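Local coordinates for protein 6-carboxyhexanoate--coa ligase (Bacillus subtilis, PDB 5FLG) that belongs to the 6-carboxyhexanoate--CoA ligase family and binds phosphoaminophosphonic acid-adenylate ester, magnesium and pimelic acid, at residues S72-P78 with P249-E255; S53-G57 with D196-Y200; P89-L95 with I215-E220. All blocks are in the same frame, centred on the assembly; numbering follows the deposited sequence.

Contact 1. Residues S72-P78 with P249-E255; sequences SIKTIQP and PILIEWE
Two short strands, 74-76 and 250-252, run parallel side by side, their axes 4.7 Å apart at closest approach and turned by 33° (signed crossing -33°). CA atoms align as Ile73-Pro249, Lys74-Ile250, Thr75-Leu251 and Ile76-Ile252, and the hydrogen bonds are staggered as in parallel sheet: Lys74 N to Pro249 O 3.3 Å, Leu251 N to Lys74 O 3.0 Å, Ile76 N to Leu251 O 3.0 Å and Glu253 N to Ile76 O 2.8 Å. CA-H...O contacts reinforce them, Thr75 CA lying 3.2 Å from Leu251 O. Past the last rung the pairing slips by one residue, so that Gln77 faces Trp254.

On the face of Lys74, Ile250, Ile76 and Ile252, the p rotamer of Ile76 wedges its side chain between two isoleucines, CD1 3.8 Å from Ile250 CG2 and CG1 3.6 Å from Ile252 CD1. Just before the strand, Ile73 spans a similar gap, with CD1 3.6 Å from Pro249 CB and CG2 3.7 Å from Leu251 CG. Thr75 CG2 rests on Glu253 CB at 3.5 Å. Beyond the strand, the ring of Pro78 fills the notch between Ile252 and Trp254, its CD 3.7 Å from Ile252 CG2 and 3.8 Å from Trp254 CB.

Strand 74-76 is an edge of a three-stranded parallel sheet, with 250-252 central and 150-151 beyond. Helix 170-184 touches the isoleucine face, Phe8 of strand 8-17 meets Ile73 and Leu251, and Trp254 packs edge-to-face on Trp160 of helix 154-164.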
loop_
_atom_site.group_PDB
_atom_site.type_symbol
_atom_site.label_atom_id
_atom_site.label_comp_id
_atom_site.label_asym_id
_atom_site.label_seq_id
_atom_site.Cartn_x
_atom_site.Cartn_y
_atom_site.Cartn_z
ATOM N N SER A 72 21.923 1.264 7.493
ATOM C CA SER A 72 22.402 -0.033 7.974
ATOM C C SER A 72 21.645 -0.425 9.249
ATOM O O SER A 72 21.240 0.446 10.024
ATOM C CB SER A 72 23.905 0.013 8.255
ATOM O OG SER A 72 24.156 1.064 9.162
ATOM N N ILE A 73 21.340 -1.722 9.369
ATOM C CA ILE A 73 20.505 -2.234 10.434
ATOM C C ILE A 73 21.316 -2.353 11.689
ATOM O O ILE A 73 22.426 -2.816 11.675
ATOM C CB ILE A 73 19.994 -3.667 10.114
ATOM C CG1 ILE A 73 19.435 -3.738 8.700
ATOM C CG2 ILE A 73 18.931 -4.102 11.105
ATOM C CD1 ILE A 73 18.402 -2.695 8.384
ATOM N N LYS A 74 20.691 -2.087 12.807
ATOM C CA LYS A 74 21.329 -2.246 14.079
ATOM C C LYS A 74 20.541 -3.295 14.808
ATOM O O LYS A 74 19.308 -3.191 14.887
ATOM C CB LYS A 74 21.254 -0.938 14.857
ATOM C CG LYS A 74 21.670 -1.084 16.308
ATOM C CD LYS A 74 23.076 -1.646 16.426
ATOM C CE LYS A 74 23.511 -1.673 17.881
ATOM N NZ LYS A 74 24.986 -1.483 18.019
ATOM N N THR A 75 21.256 -4.111 15.562
ATOM C CA THR A 75 20.644 -5.192 16.318
ATOM C C THR A 75 20.853 -4.920 17.780
ATOM O O THR A 75 21.966 -4.764 18.187
ATOM C CB THR A 75 21.295 -6.542 15.916
ATOM O OG1 THR A 75 20.957 -6.813 14.562
ATOM C CG2 THR A 75 20.834 -7.666 16.763
ATOM N N ILE A 76 19.788 -5.031 18.567
ATOM C CA ILE A 76 19.811 -4.833 20.003
ATOM C C ILE A 76 19.093 -5.940 20.732
ATOM O O ILE A 76 18.317 -6.704 20.137
ATOM C CB ILE A 76 19.133 -3.518 20.403
ATOM C CG1 ILE A 76 17.698 -3.489 19.922
ATOM C CG2 ILE A 76 19.893 -2.309 19.862
ATOM C CD1 ILE A 76 16.894 -2.331 20.455
ATOM N N GLN A 77 19.409 -6.062 22.012
ATOM C CA GLN A 77 18.672 -6.878 22.955
ATOM C C GLN A 77 17.325 -6.294 23.326
ATOM O O GLN A 77 17.135 -5.092 23.258
ATOM C CB GLN A 77 19.452 -7.030 24.259
ATOM C CG GLN A 77 20.799 -7.697 24.103
ATOM C CD GLN A 77 20.704 -9.208 24.077
ATOM O OE1 GLN A 77 21.306 -9.826 23.226
ATOM N NE2 GLN A 77 19.975 -9.811 25.030
ATOM N N PRO A 78 16.334 -7.175 23.566
ATOM C CA PRO A 78 15.095 -6.717 24.142
ATOM C C PRO A 78 15.364 -6.210 25.541
ATOM O O PRO A 78 16.285 -6.657 26.204
ATOM C CB PRO A 78 14.213 -7.977 24.166
ATOM C CG PRO A 78 15.196 -9.093 24.286
ATOM C CD PRO A 78 16.414 -8.652 23.502
ATOM N N PRO A 249 16.449 1.702 11.531
ATOM C CA PRO A 249 16.045 0.303 11.473
ATOM C C PRO A 249 16.663 -0.527 12.585
ATOM O O PRO A 249 17.851 -0.425 12.866
ATOM C CB PRO A 249 16.520 -0.165 10.095
ATOM C CG PRO A 249 17.561 0.806 9.668
ATOM C CD PRO A 249 17.357 2.081 10.432
ATOM N N ILE A 250 15.828 -1.310 13.250
ATOM C CA ILE A 250 16.204 -2.041 14.421
ATOM C C ILE A 250 15.726 -3.487 14.266
ATOM O O ILE A 250 14.576 -3.732 13.909
ATOM C CB ILE A 250 15.552 -1.426 15.648
ATOM C CG1 ILE A 250 16.145 -0.023 15.918
ATOM C CG2 ILE A 250 15.791 -2.297 16.856
ATOM C CD1 ILE A 250 17.458 -0.067 16.659
ATOM N N LEU A 251 16.620 -4.429 14.510
ATOM C CA LEU A 251 16.222 -5.819 14.734
ATOM C C LEU A 251 16.504 -6.208 16.164
ATOM O O LEU A 251 17.536 -5.835 16.722
ATOM C CB LEU A 251 16.983 -6.758 13.815
ATOM C CG LEU A 251 16.591 -6.708 12.352
ATOM C CD1 LEU A 251 17.512 -7.611 11.530
ATOM C CD2 LEU A 251 15.136 -7.096 12.142
ATOM N N ILE A 252 15.571 -6.926 16.777
ATOM C CA ILE A 252 15.782 -7.440 18.106
ATOM C C ILE A 252 16.437 -8.836 18.007
ATOM O O ILE A 252 15.977 -9.707 17.277
ATOM C CB ILE A 252 14.470 -7.552 18.864
ATOM C CG1 ILE A 252 13.732 -6.225 18.846
ATOM C CG2 ILE A 252 14.727 -8.042 20.267
ATOM C CD1 ILE A 252 14.476 -5.105 19.547
ATOM N N GLU A 253 17.504 -9.055 18.752
ATOM C CA GLU A 253 18.068 -10.382 18.874
ATOM C C GLU A 253 18.440 -10.587 20.308
ATOM O O GLU A 253 19.308 -9.889 20.844
ATOM C CB GLU A 253 19.297 -10.565 17.995
ATOM C CG GLU A 253 19.720 -12.025 17.914
ATOM C CD GLU A 253 21.159 -12.225 17.475
ATOM O OE1 GLU A 253 21.612 -11.521 16.540
ATOM O OE2 GLU A 253 21.811 -13.142 18.035
ATOM N N TRP A 254 17.735 -11.502 20.957
ATOM C CA TRP A 254 18.072 -11.839 22.318
ATOM C C TRP A 254 19.192 -12.875 22.344
ATOM O O TRP A 254 19.173 -13.815 21.571
ATOM C CB TRP A 254 16.865 -12.369 23.004
ATOM C CG TRP A 254 17.161 -13.027 24.287
ATOM C CD1 TRP A 254 17.431 -12.417 25.462
ATOM C CD2 TRP A 254 17.165 -14.432 24.545
ATOM N NE1 TRP A 254 17.617 -13.354 26.443
ATOM C CE2 TRP A 254 17.436 -14.601 25.908
ATOM C CE3 TRP A 254 16.914 -15.562 23.762
ATOM C CZ2 TRP A 254 17.443 -15.849 26.519
ATOM C CZ3 TRP A 254 16.953 -16.805 24.365
ATOM C CH2 TRP A 254 17.244 -16.935 25.728
ATOM N N GLU A 255 20.250 -12.588 23.087
ATOM C CA GLU A 255 21.405 -13.490 23.191
ATOM C C GLU A 255 21.235 -14.429 24.351
ATOM O O GLU A 255 21.362 -14.027 25.513
ATOM C CB GLU A 255 22.692 -12.686 23.419
ATOM C CG GLU A 255 22.927 -11.603 22.383
ATOM C CD GLU A 255 23.823 -12.051 21.252
ATOM O OE1 GLU A 255 24.940 -12.535 21.542
ATOM O OE2 GLU A 255 23.431 -11.877 20.076
#

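Contact 2. Residues S53-G57 with D196-Y200; sequences SHSRG and DDPDY. With MG (magnesium ion), chain F; ANP (phosphoaminophosphonic acid-adenylate ester), chain D; PML (pimelic acid), chain C.
Ser53 breaks the helical conformation of 40-52. His54 opens a type I beta turn, and its t rotamer sends the imidazole to the bound phosphoaminophosphonic acid-adenylate ester (ANP), where His54 NE2 donates to ANP O2G at 2.8 Å. His54 CE1 comes within 3.1 Å of Asp197 OD1. Ser55 points across at a second type I turn, Asp197 to Tyr200: its OG donates to Asp199 OD1 at 2.9 Å and touches Pro198 CD at 3.3 Å. The two turns thus face each other over a site that holds magnesium and ANP. Magnesium is bound by Asp196 OD1 and Asp197 OD1, each at 2.2 Å, by ANP O2G at 2.3 Å and ANP O1A at 2.6 Å, and by a water at 2.5 Å. Asp197 OD2 pairs with Arg171, and Tyr200 OH donates to pimelic acid O12 at a very short 2.5 Å. Arg56 N donates to His54 ND1 at 3.0 Å, while Arg56 NH1 donates to Asp196 O at 2.9 Å; Asp196 OD2 lies over the guanidinium face, 3.6 Å from Arg56 NE, a long salt bridge through charge alone, with no N-H directed at it. Gly57 N closes the first turn on His54 O at 3.0 Å, with a positive phi of 120°.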
loop_
_atom_site.group_PDB
_atom_site.type_symbol
_atom_site.label_atom_id
_atom_site.label_comp_id
_atom_site.label_asym_id
_atom_site.label_seq_id
_atom_site.Cartn_x
_atom_site.Cartn_y
_atom_site.Cartn_z
ATOM N N SER A 53 -8.794 -9.710 10.342
ATOM C CA SER A 53 -9.422 -10.469 11.399
ATOM C C SER A 53 -9.381 -9.672 12.700
ATOM O O SER A 53 -9.192 -10.232 13.761
ATOM C CB SER A 53 -8.668 -11.787 11.579
ATOM O OG SER A 53 -7.332 -11.507 11.967
ATOM N N HIS A 54 -9.464 -8.353 12.626
ATOM C CA HIS A 54 -9.237 -7.552 13.815
ATOM C C HIS A 54 -10.511 -7.463 14.656
ATOM O O HIS A 54 -11.593 -7.254 14.130
ATOM C CB HIS A 54 -8.734 -6.161 13.450
ATOM C CG HIS A 54 -7.938 -5.515 14.535
ATOM N ND1 HIS A 54 -8.503 -5.144 15.735
ATOM C CD2 HIS A 54 -6.603 -5.388 14.699
ATOM C CE1 HIS A 54 -7.561 -4.679 16.534
ATOM N NE2 HIS A 54 -6.394 -4.852 15.942
ATOM N N SER A 55 -10.347 -7.508 15.976
ATOM C CA SER A 55 -11.457 -7.366 16.910
ATOM C C SER A 55 -12.095 -5.970 16.894
ATOM O O SER A 55 -13.166 -5.783 17.448
ATOM C CB SER A 55 -10.961 -7.663 18.327
ATOM O OG SER A 55 -10.035 -6.661 18.783
ATOM N N ARG A 56 -11.413 -4.964 16.348
ATOM C CA ARG A 56 -12.015 -3.652 16.240
ATOM C C ARG A 56 -12.951 -3.578 15.011
ATOM O O ARG A 56 -13.580 -2.560 14.768
ATOM C CB ARG A 56 -10.937 -2.558 16.189
ATOM C CG ARG A 56 -10.226 -2.358 17.525
ATOM C CD ARG A 56 -8.994 -1.467 17.450
ATOM N NE ARG A 56 -9.260 -0.147 16.898
ATOM C CZ ARG A 56 -9.662 0.905 17.603
ATOM N NH1 ARG A 56 -9.917 0.789 18.898
ATOM N NH2 ARG A 56 -9.928 2.049 16.985
ATOM N N GLY A 57 -13.043 -4.662 14.246
ATOM C CA GLY A 57 -13.985 -4.754 13.134
ATOM C C GLY A 57 -13.314 -4.990 11.781
ATOM O O GLY A 57 -12.080 -5.017 11.658
ATOM N N ASP A 196 -5.733 -0.560 22.257
ATOM C CA ASP A 196 -7.065 -0.108 21.850
ATOM C C ASP A 196 -7.937 -1.305 21.356
ATOM O O ASP A 196 -9.053 -1.092 20.903
ATOM C CB ASP A 196 -6.983 0.955 20.753
ATOM C CG ASP A 196 -6.159 0.484 19.529
ATOM O OD1 ASP A 196 -5.425 -0.526 19.655
ATOM O OD2 ASP A 196 -6.248 1.119 18.448
ATOM N N ASP A 197 -7.500 -2.531 21.590
ATOM C CA ASP A 197 -8.360 -3.715 21.282
ATOM C C ASP A 197 -9.376 -3.987 22.422
ATOM O O ASP A 197 -9.002 -4.015 23.590
ATOM C CB ASP A 197 -7.505 -4.961 21.115
ATOM C CG ASP A 197 -6.470 -4.855 19.984
ATOM O OD1 ASP A 197 -6.398 -3.845 19.236
ATOM O OD2 ASP A 197 -5.639 -5.786 19.907
ATOM N N PRO A 198 -10.621 -4.380 22.078
ATOM C CA PRO A 198 -11.593 -4.621 23.143
ATOM C C PRO A 198 -11.300 -5.888 23.939
ATOM O O PRO A 198 -11.809 -6.068 25.036
ATOM C CB PRO A 198 -12.930 -4.724 22.390
ATOM C CG PRO A 198 -12.558 -5.080 20.996
ATOM C CD PRO A 198 -11.253 -4.370 20.745
ATOM N N ASP A 199 -10.409 -6.720 23.447
ATOM C CA ASP A 199 -10.294 -8.069 23.989
ATOM C C ASP A 199 -8.880 -8.293 24.504
ATOM O O ASP A 199 -8.475 -9.433 24.712
ATOM C CB ASP A 199 -10.628 -9.102 22.923
ATOM C CG ASP A 199 -9.874 -8.851 21.620
ATOM O OD1 ASP A 199 -9.307 -7.733 21.402
ATOM O OD2 ASP A 199 -9.805 -9.801 20.829
ATOM N N TYR A 200 -8.185 -7.205 24.847
ATOM C CA TYR A 200 -6.850 -7.337 25.446
ATOM C C TYR A 200 -6.535 -6.200 26.403
ATOM O O TYR A 200 -6.521 -5.021 26.001
ATOM C CB TYR A 200 -5.816 -7.391 24.342
ATOM C CG TYR A 200 -4.502 -7.944 24.794
ATOM C CD1 TYR A 200 -4.314 -9.318 24.931
ATOM C CD2 TYR A 200 -3.463 -7.088 25.182
ATOM C CE1 TYR A 200 -3.098 -9.837 25.343
ATOM C CE2 TYR A 200 -2.274 -7.593 25.677
ATOM C CZ TYR A 200 -2.088 -8.957 25.757
ATOM O OH TYR A 200 -0.870 -9.447 26.148
HETATM MG MG MG F . -4.921 -2.357 18.461
HETATM P PG ANP D . -3.057 -3.800 15.938
HETATM O O1G ANP D . -3.527 -4.466 14.674
HETATM O O2G ANP D . -4.028 -3.973 17.073
HETATM O O3G ANP D . -1.659 -4.117 16.363
HETATM P PB ANP D . -2.068 -1.026 16.329
HETATM O O1B ANP D . -0.678 -1.551 16.266
HETATM O O2B ANP D . -2.486 0.275 15.751
HETATM N N3B ANP D . -3.103 -2.144 15.514
HETATM P PA ANP D . -1.890 -1.796 19.096
HETATM O O1A ANP D . -2.881 -2.321 20.028
HETATM O O2A ANP D . -0.729 -2.608 18.597
HETATM O O3A ANP D . -2.602 -1.055 17.858
HETATM O "O5'" ANP D . -1.284 -0.468 19.868
HETATM C "C5'" ANP D . -2.085 0.276 20.741
HETATM C "C4'" ANP D . -1.903 1.768 20.453
HETATM O "O4'" ANP D . -0.509 2.089 20.546
HETATM C "C3'" ANP D . -2.346 2.138 19.046
HETATM O "O3'" ANP D . -3.703 2.566 19.021
HETATM C "C2'" ANP D . -1.454 3.299 18.716
HETATM O "O2'" ANP D . -1.977 4.471 19.342
HETATM C "C1'" ANP D . -0.183 2.905 19.414
HETATM N N9 ANP D . 0.692 2.225 18.452
HETATM C C8 ANP D . 0.573 0.946 17.948
HETATM N N7 ANP D . 1.628 0.662 17.149
HETATM C C5 ANP D . 2.406 1.787 17.109
HETATM C C6 ANP D . 3.642 2.220 16.437
HETATM N N6 ANP D . 4.304 1.424 15.593
HETATM N N1 ANP D . 4.119 3.460 16.687
HETATM C C2 ANP D . 3.469 4.302 17.498
HETATM N N3 ANP D . 2.375 3.980 18.209
HETATM C C4 ANP D . 1.766 2.797 17.957
HETATM C C1 PML C . 2.055 -7.225 26.409
HETATM O O11 PML C . 3.213 -7.232 26.942
HETATM O O12 PML C . 1.280 -8.239 26.523
HETATM C C2 PML C . 1.492 -5.848 26.008
HETATM C C3 PML C . 1.007 -5.679 24.577
HETATM C C4 PML C . -0.154 -4.678 24.434
HETATM C C5 PML C . 0.049 -3.611 23.376
HETATM C C6 PML C . -1.126 -3.431 22.419
HETATM C C7 PML C . -1.445 -4.714 21.648
HETATM O O71 PML C . -0.555 -5.228 20.930
HETATM O O72 PML C . -2.621 -5.158 21.656
HETATM O O HOH W 1 -5.645 -1.111 16.408
#

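Contact 3. Residues P89-L95 with I215-E220; sequences PEEGQKL and ITAMKE
The first turns of helix 89-102 pack on the loop that follows strand 211-215, an inner strand of the seven-stranded mixed sheet, next to strand 81-84. Within 89-95 the helical hydrogen bonds include Gln93 N to Pro89 O at 2.9 Å, while Ile215 ends its strand in extended conformation and Met218 turns the chain at phi/psi -129/-8°. Pro89 comes closest to the loop backbone, its CA 4.3 Å from that of Met218. Its ring lies along the chain, CB 3.8 Å from Met218 C and CG 3.5 Å from Lys219 O. One turn on, Gly92 lets the backbones approach: its CA is 3.5 Å from both Ala217 O and Ile215 CG2, and a CB there would clash with that oxygen.

Ile215 (mt) points at the helix, with CG1 4.3 Å from CD2 of Leu95 (tp). The CA-to-CB bond of Met218 points away overall, although CB still touches the helix, and its mmm rotamer folds the thioether back, so SD lies 3.7 Å from Gly92 O, and the side chain touches Ala96 of the helix and Leu192 and Trp194 of strand 188-194. Lys219 (pttt) instead turns from the helix, NZ donating to the backbone oxygens of Asp197, Ser195 and Thr223. Glu220 curls back through its mm chi1 and chi2, bringing OE2 3.6 Å from Pro89 CG. The mm chi1 and chi2 of Gln93 divide its amide between two partners: OE1 bonds to Tyr114 OH, and NE2 donates to Met218 O at 2.9 Å and 158°.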
loop_
_atom_site.group_PDB
_atom_site.type_symbol
_atom_site.label_atom_id
_atom_site.label_comp_id
_atom_site.label_asym_id
_atom_site.label_seq_id
_atom_site.Cartn_x
_atom_site.Cartn_y
_atom_site.Cartn_z
ATOM N N PRO A 89 -8.079 -2.840 36.739
ATOM C CA PRO A 89 -7.450 -1.759 35.994
ATOM C C PRO A 89 -6.996 -0.608 36.866
ATOM O O PRO A 89 -5.987 0.007 36.570
ATOM C CB PRO A 89 -8.544 -1.299 35.037
ATOM C CG PRO A 89 -9.469 -2.466 34.935
ATOM C CD PRO A 89 -9.442 -3.115 36.269
ATOM N N GLU A 90 -7.744 -0.290 37.911
ATOM C CA GLU A 90 -7.379 0.838 38.773
ATOM C C GLU A 90 -6.099 0.523 39.527
ATOM O O GLU A 90 -5.266 1.405 39.756
ATOM C CB GLU A 90 -8.502 1.157 39.770
ATOM C CG GLU A 90 -9.827 1.543 39.114
ATOM C CD GLU A 90 -10.655 0.344 38.601
ATOM O OE1 GLU A 90 -10.354 -0.840 38.905
ATOM O OE2 GLU A 90 -11.627 0.588 37.854
ATOM N N GLU A 91 -5.947 -0.733 39.931
ATOM C CA GLU A 91 -4.706 -1.163 40.567
ATOM C C GLU A 91 -3.561 -1.052 39.572
ATOM O O GLU A 91 -2.508 -0.524 39.900
ATOM C CB GLU A 91 -4.819 -2.606 41.085
ATOM C CG GLU A 91 -3.576 -3.079 41.823
ATOM C CD GLU A 91 -3.574 -4.571 42.107
ATOM O OE1 GLU A 91 -4.587 -5.270 41.811
ATOM O OE2 GLU A 91 -2.542 -5.040 42.638
ATOM N N GLY A 92 -3.800 -1.483 38.338
ATOM C CA GLY A 92 -2.777 -1.397 37.286
ATOM C C GLY A 92 -2.336 0.024 37.005
ATOM O O GLY A 92 -1.152 0.282 36.805
ATOM N N GLN A 93 -3.298 0.930 36.913
ATOM C CA GLN A 93 -3.024 2.296 36.504
ATOM C C GLN A 93 -2.184 3.000 37.576
ATOM O O GLN A 93 -1.297 3.806 37.277
ATOM C CB GLN A 93 -4.331 3.062 36.249
ATOM C CG GLN A 93 -5.000 2.796 34.909
ATOM C CD GLN A 93 -4.095 3.072 33.709
ATOM O OE1 GLN A 93 -3.121 3.833 33.786
ATOM N NE2 GLN A 93 -4.379 2.411 32.606
ATOM N N LYS A 94 -2.554 2.755 38.822
ATOM C CA LYS A 94 -1.842 3.282 39.961
ATOM C C LYS A 94 -0.410 2.788 39.993
ATOM O O LYS A 94 0.507 3.530 40.278
ATOM C CB LYS A 94 -2.561 2.849 41.223
ATOM C CG LYS A 94 -2.239 3.692 42.436
ATOM C CD LYS A 94 -3.330 3.544 43.496
ATOM C CE LYS A 94 -2.791 3.844 44.887
ATOM N NZ LYS A 94 -3.475 3.014 45.916
ATOM N N LEU A 95 -0.238 1.495 39.801
ATOM C CA LEU A 95 1.076 0.934 39.604
ATOM C C LEU A 95 1.815 1.600 38.432
ATOM O O LEU A 95 2.996 1.992 38.577
ATOM C CB LEU A 95 0.956 -0.581 39.334
ATOM C CG LEU A 95 2.299 -1.292 39.134
ATOM C CD1 LEU A 95 3.165 -1.044 40.356
ATOM C CD2 LEU A 95 2.099 -2.797 38.923
ATOM N N ILE A 215 1.786 -4.879 32.860
ATOM C CA ILE A 215 0.779 -4.738 33.860
ATOM C C ILE A 215 -0.513 -5.413 33.358
ATOM O O ILE A 215 -1.080 -5.022 32.337
ATOM C CB ILE A 215 0.533 -3.249 34.139
ATOM C CG1 ILE A 215 1.843 -2.581 34.608
ATOM C CG2 ILE A 215 -0.558 -3.098 35.170
ATOM C CD1 ILE A 215 1.767 -1.077 34.776
ATOM N N THR A 216 -0.961 -6.454 34.057
ATOM C CA THR A 216 -1.878 -7.414 33.425
ATOM C C THR A 216 -3.324 -6.924 33.269
ATOM O O THR A 216 -4.051 -7.430 32.430
ATOM C CB THR A 216 -1.913 -8.756 34.156
ATOM O OG1 THR A 216 -2.335 -8.565 35.519
ATOM C CG2 THR A 216 -0.576 -9.420 34.087
ATOM N N ALA A 217 -3.695 -5.872 33.972
ATOM C CA ALA A 217 -4.952 -5.212 33.702
ATOM C C ALA A 217 -4.750 -3.709 33.717
ATOM O O ALA A 217 -4.404 -3.141 34.759
ATOM C CB ALA A 217 -5.986 -5.604 34.754
ATOM N N MET A 218 -5.119 -3.048 32.618
ATOM C CA MET A 218 -4.917 -1.584 32.506
ATOM C C MET A 218 -6.208 -0.877 32.087
ATOM O O MET A 218 -6.270 0.359 32.007
ATOM C CB MET A 218 -3.809 -1.278 31.496
ATOM C CG MET A 218 -2.412 -1.606 31.986
ATOM S SD MET A 218 -1.837 -0.401 33.205
ATOM C CE MET A 218 -1.173 0.881 32.159
ATOM N N LYS A 219 -7.212 -1.676 31.737
ATOM C CA LYS A 219 -8.536 -1.154 31.379
ATOM C C LYS A 219 -9.527 -2.322 31.424
ATOM O O LYS A 219 -9.114 -3.453 31.626
ATOM C CB LYS A 219 -8.510 -0.616 29.965
ATOM C CG LYS A 219 -8.194 -1.685 28.929
ATOM C CD LYS A 219 -8.647 -1.241 27.549
ATOM C CE LYS A 219 -8.367 -2.297 26.503
ATOM N NZ LYS A 219 -8.852 -1.827 25.177
ATOM N N GLU A 220 -10.791 -2.064 31.096
ATOM C CA GLU A 220 -11.825 -3.100 31.154
ATOM C C GLU A 220 -11.969 -3.775 29.800
ATOM O O GLU A 220 -11.846 -3.134 28.762
ATOM C CB GLU A 220 -13.181 -2.511 31.564
ATOM C CG GLU A 220 -13.215 -1.889 32.952
ATOM C CD GLU A 220 -13.148 -2.894 34.096
ATOM O OE1 GLU A 220 -13.102 -4.116 33.858
ATOM O OE2 GLU A 220 -13.100 -2.454 35.262
#

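Overall arrangement
Contacts 2 and 3 have centres 18 Å apart and meet directly: Lys219 NZ of contact 3 lies 2.7 Å from Asp197 O of contact 2, a probable hydrogen bond, and Lys219 CE packs 3.3 Å from Tyr200 O. The loop beside helix 89-102 thus touches the segment that carries Asp196 and Asp197, the side chain of Lys219 being about 8 Å from a magnesium ion. Contact 1 lies across the chain's centre, 29 and 30 Å from contacts 2 and 3 between centres and about 15 Å from each between nearest atoms. It touches neither ligand: the side chain of Pro78 is about 11 Å from pimelic acid and that of Ile250 about 12 Å from phosphoaminophosphonic acid-adenylate ester.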